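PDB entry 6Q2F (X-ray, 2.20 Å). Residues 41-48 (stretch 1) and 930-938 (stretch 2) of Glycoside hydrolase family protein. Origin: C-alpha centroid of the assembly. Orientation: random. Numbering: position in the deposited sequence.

Stretch 1 41-48: SLEQAFKD
Stretch 2, residues 930-938: LWHPETGKS

Stretch 1 is a short helix, L42 to K47, with phi near -60 to -68° and psi between -34 and -46°. Its backbone bonds run A45 N to S41 O (2.9 Å), F46 N to L42 O (2.8 Å), K47 N to E43 O (3.0 Å) and D48 N to Q44 O (3.0 Å). S41 (phi/psi -66/166°, chi1 p) is the N-cap: Q44 N donates to S41 OG at 3.1 Å, and S41 N donates to Q44 OE1 at 2.9 Å, so the two residues close a reciprocal pair around the first turn. D48, at -132/88°, leaves helical geometry.

Stretch 2 arrives extended through L930 (-85/131°), W931 (-111/128°) and H932 (-106/117°), turns through P933 (-71/-19°), E934 (-58/-38°), T935 (-120/-21°) and G936 (77/18°), and is extended again at K937 and S938 (both phi -112°, psi 154 and 158°). H932 closes this turn: H932 N donates to K937 O at 3.0 Å, while H932 O receives G936 N at 2.9 Å. K937 N also donates to T935 OG1 at 3.3 Å.

The helix axis and strand 930-932 approach to 10.6 Å, with N-to-C directions 29° apart. The two backbones come nearest at the turn, where K47 CA lies 4.4 Å from G936 CA. G936 has positive phi, and an ideal CB there would point toward the helix, 2.9 Å from K47 CD, a clash; the absent side chain permits the close approach.

The CA-to-CB bonds of F46 (chi1 t, chi2 65°) and W931 (chi1 m, chi2 31°) both point toward the other stretch, and these residues dominate the 450 Å² contact, each covered by 119 Å². W931 CE3 lies over one face of the F46 ring, 3.6 Å from F46 CD2; the ring centroids are 5.1 Å apart and the planes meet at 52°, an oblique aromatic pair. F46 also reaches the turn, with CE2 3.5 Å from G936 CA and CZ 3.7 Å from P933 CA.

L42 (t, p) adds apolar packing through CG, 3.8 Å from W931 CZ3. At the indole edge, E43 (m, p, chi3 9°) brings OE2 to 3.5 Å from W931 CZ2, near the ring plane, where the slightly positive C-H suits a carboxylate oxygen. K47 (t, p, t, p) lays its aliphatic chain along the turn: CD is 3.5 Å from G936 O and CE 3.5 Å from T935 O, methylenes slightly polarised by the ammonium beside carbonyl oxygens.

No direct hydrogen bond joins the stretches. One water bridges them instead, donating to E43 O and to G936 O, with its oxygen 2.7 Å from each.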

# COMPACT_ATOMS: atom_id res chain seq x y z
N SER A 41 -25.70 16.44 -17.87
CA SER A 41 -24.87 15.74 -18.84
C SER A 41 -23.46 15.58 -18.31
O SER A 41 -23.04 16.23 -17.35
CB SER A 41 -24.83 16.50 -20.15
OG SER A 41 -24.13 17.72 -19.97
N LEU A 42 -22.70 14.70 -18.98
CA LEU A 42 -21.30 14.55 -18.62
C LEU A 42 -20.53 15.84 -18.85
O LEU A 42 -19.61 16.17 -18.09
CB LEU A 42 -20.68 13.39 -19.39
CG LEU A 42 -19.29 12.97 -18.93
CD1 LEU A 42 -19.32 12.52 -17.47
CD2 LEU A 42 -18.72 11.87 -19.87
N GLU A 43 -20.91 16.60 -19.89
CA GLU A 43 -20.25 17.88 -20.15
C GLU A 43 -20.49 18.87 -19.02
O GLU A 43 -19.57 19.58 -18.60
CB GLU A 43 -20.72 18.48 -21.47
CG GLU A 43 -20.27 17.72 -22.73
CD GLU A 43 -21.09 16.47 -23.01
OE1 GLU A 43 -22.12 16.26 -22.34
OE2 GLU A 43 -20.70 15.69 -23.90
N GLN A 44 -21.72 18.93 -18.51
CA GLN A 44 -22.03 19.83 -17.41
C GLN A 44 -21.34 19.38 -16.13
O GLN A 44 -20.76 20.19 -15.40
CB GLN A 44 -23.54 19.91 -17.19
CG GLN A 44 -24.29 20.58 -18.36
CD GLN A 44 -25.80 20.37 -18.29
OE1 GLN A 44 -26.29 19.29 -17.95
NE2 GLN A 44 -26.54 21.43 -18.62
N ALA A 45 -21.39 18.07 -15.83
CA ALA A 45 -20.70 17.57 -14.65
C ALA A 45 -19.20 17.85 -14.76
O ALA A 45 -18.56 18.19 -13.77
CB ALA A 45 -20.96 16.07 -14.48
N PHE A 46 -18.64 17.71 -15.97
CA PHE A 46 -17.21 17.99 -16.14
C PHE A 46 -16.90 19.45 -15.89
O PHE A 46 -15.85 19.77 -15.33
CB PHE A 46 -16.78 17.58 -17.54
CG PHE A 46 -15.29 17.53 -17.75
CD1 PHE A 46 -14.51 16.63 -17.06
CD2 PHE A 46 -14.69 18.37 -18.67
CE1 PHE A 46 -13.13 16.56 -17.27
CE2 PHE A 46 -13.32 18.32 -18.89
CZ PHE A 46 -12.54 17.40 -18.19
N LYS A 47 -17.80 20.35 -16.26
CA LYS A 47 -17.56 21.76 -15.96
C LYS A 47 -17.58 22.01 -14.45
O LYS A 47 -16.68 22.68 -13.92
CB LYS A 47 -18.59 22.64 -16.67
CG LYS A 47 -18.14 24.09 -16.78
CD LYS A 47 -16.67 24.18 -17.23
CE LYS A 47 -16.22 25.63 -17.39
NZ LYS A 47 -16.38 26.40 -16.12
N ASP A 48 -18.57 21.45 -13.73
CA ASP A 48 -18.74 21.64 -12.28
C ASP A 48 -18.97 20.29 -11.60
O ASP A 48 -20.12 19.87 -11.40
CB ASP A 48 -19.90 22.59 -11.97
CG ASP A 48 -19.67 23.98 -12.52
OD1 ASP A 48 -18.87 24.74 -11.92
OD2 ASP A 48 -20.28 24.30 -13.57
N LEU A 930 -11.06 16.09 -27.35
CA LEU A 930 -10.22 16.23 -26.17
C LEU A 930 -10.98 16.96 -25.07
O LEU A 930 -11.56 18.02 -25.32
CB LEU A 930 -8.94 17.00 -26.47
CG LEU A 930 -8.04 16.46 -27.57
CD1 LEU A 930 -6.81 17.35 -27.72
CD2 LEU A 930 -7.66 15.03 -27.28
N TRP A 931 -10.97 16.40 -23.86
CA TRP A 931 -11.52 17.05 -22.68
C TRP A 931 -10.38 17.41 -21.75
O TRP A 931 -9.55 16.57 -21.42
CB TRP A 931 -12.53 16.17 -21.96
CG TRP A 931 -13.79 15.93 -22.70
CD1 TRP A 931 -13.95 15.86 -24.05
CD2 TRP A 931 -15.10 15.71 -22.13
NE1 TRP A 931 -15.27 15.63 -24.37
CE2 TRP A 931 -16.00 15.53 -23.21
CE3 TRP A 931 -15.60 15.68 -20.82
CZ2 TRP A 931 -17.35 15.30 -23.02
CZ3 TRP A 931 -16.95 15.45 -20.63
CH2 TRP A 931 -17.82 15.26 -21.72
N HIS A 932 -10.33 18.68 -21.33
CA HIS A 932 -9.21 19.18 -20.55
C HIS A 932 -9.64 19.37 -19.10
O HIS A 932 -10.53 20.19 -18.84
CB HIS A 932 -8.71 20.51 -21.12
CG HIS A 932 -8.20 20.41 -22.51
ND1 HIS A 932 -6.94 19.95 -22.82
CD2 HIS A 932 -8.77 20.77 -23.69
CE1 HIS A 932 -6.77 20.01 -24.13
NE2 HIS A 932 -7.86 20.51 -24.68
N PRO A 933 -9.06 18.65 -18.14
CA PRO A 933 -9.49 18.84 -16.74
C PRO A 933 -9.05 20.18 -16.15
O PRO A 933 -9.63 20.59 -15.13
CB PRO A 933 -8.85 17.65 -16.00
CG PRO A 933 -7.73 17.19 -16.89
CD PRO A 933 -8.22 17.45 -18.31
N GLU A 934 -8.05 20.85 -16.73
CA GLU A 934 -7.68 22.18 -16.25
C GLU A 934 -8.85 23.13 -16.32
O GLU A 934 -9.03 23.98 -15.44
CB GLU A 934 -6.52 22.77 -17.06
CG GLU A 934 -5.14 22.17 -16.81
CD GLU A 934 -4.90 20.89 -17.59
OE1 GLU A 934 -5.88 20.33 -18.11
OE2 GLU A 934 -3.74 20.43 -17.66
N THR A 935 -9.66 23.02 -17.37
CA THR A 935 -10.66 24.03 -17.69
C THR A 935 -12.08 23.50 -17.69
O THR A 935 -13.01 24.31 -17.59
CB THR A 935 -10.38 24.62 -19.08
OG1 THR A 935 -10.43 23.57 -20.05
CG2 THR A 935 -9.00 25.30 -19.13
N GLY A 936 -12.28 22.20 -17.82
CA GLY A 936 -13.62 21.68 -17.94
C GLY A 936 -14.22 21.88 -19.31
O GLY A 936 -15.44 21.79 -19.45
N LYS A 937 -13.39 22.14 -20.32
CA LYS A 937 -13.83 22.38 -21.68
C LYS A 937 -13.39 21.24 -22.58
O LYS A 937 -12.42 20.53 -22.30
CB LYS A 937 -13.28 23.71 -22.22
CG LYS A 937 -13.89 24.95 -21.58
CD LYS A 937 -12.92 26.15 -21.62
CE LYS A 937 -12.12 26.22 -22.93
NZ LYS A 937 -10.85 27.04 -22.81
N SER A 938 -14.14 21.05 -23.66
CA SER A 938 -13.81 20.08 -24.68
C SER A 938 -13.43 20.81 -25.96
O SER A 938 -13.80 21.96 -26.19
CB SER A 938 -14.97 19.13 -24.96
OG SER A 938 -16.04 19.83 -25.57
O HOH W 1 -17.60 20.31 -20.24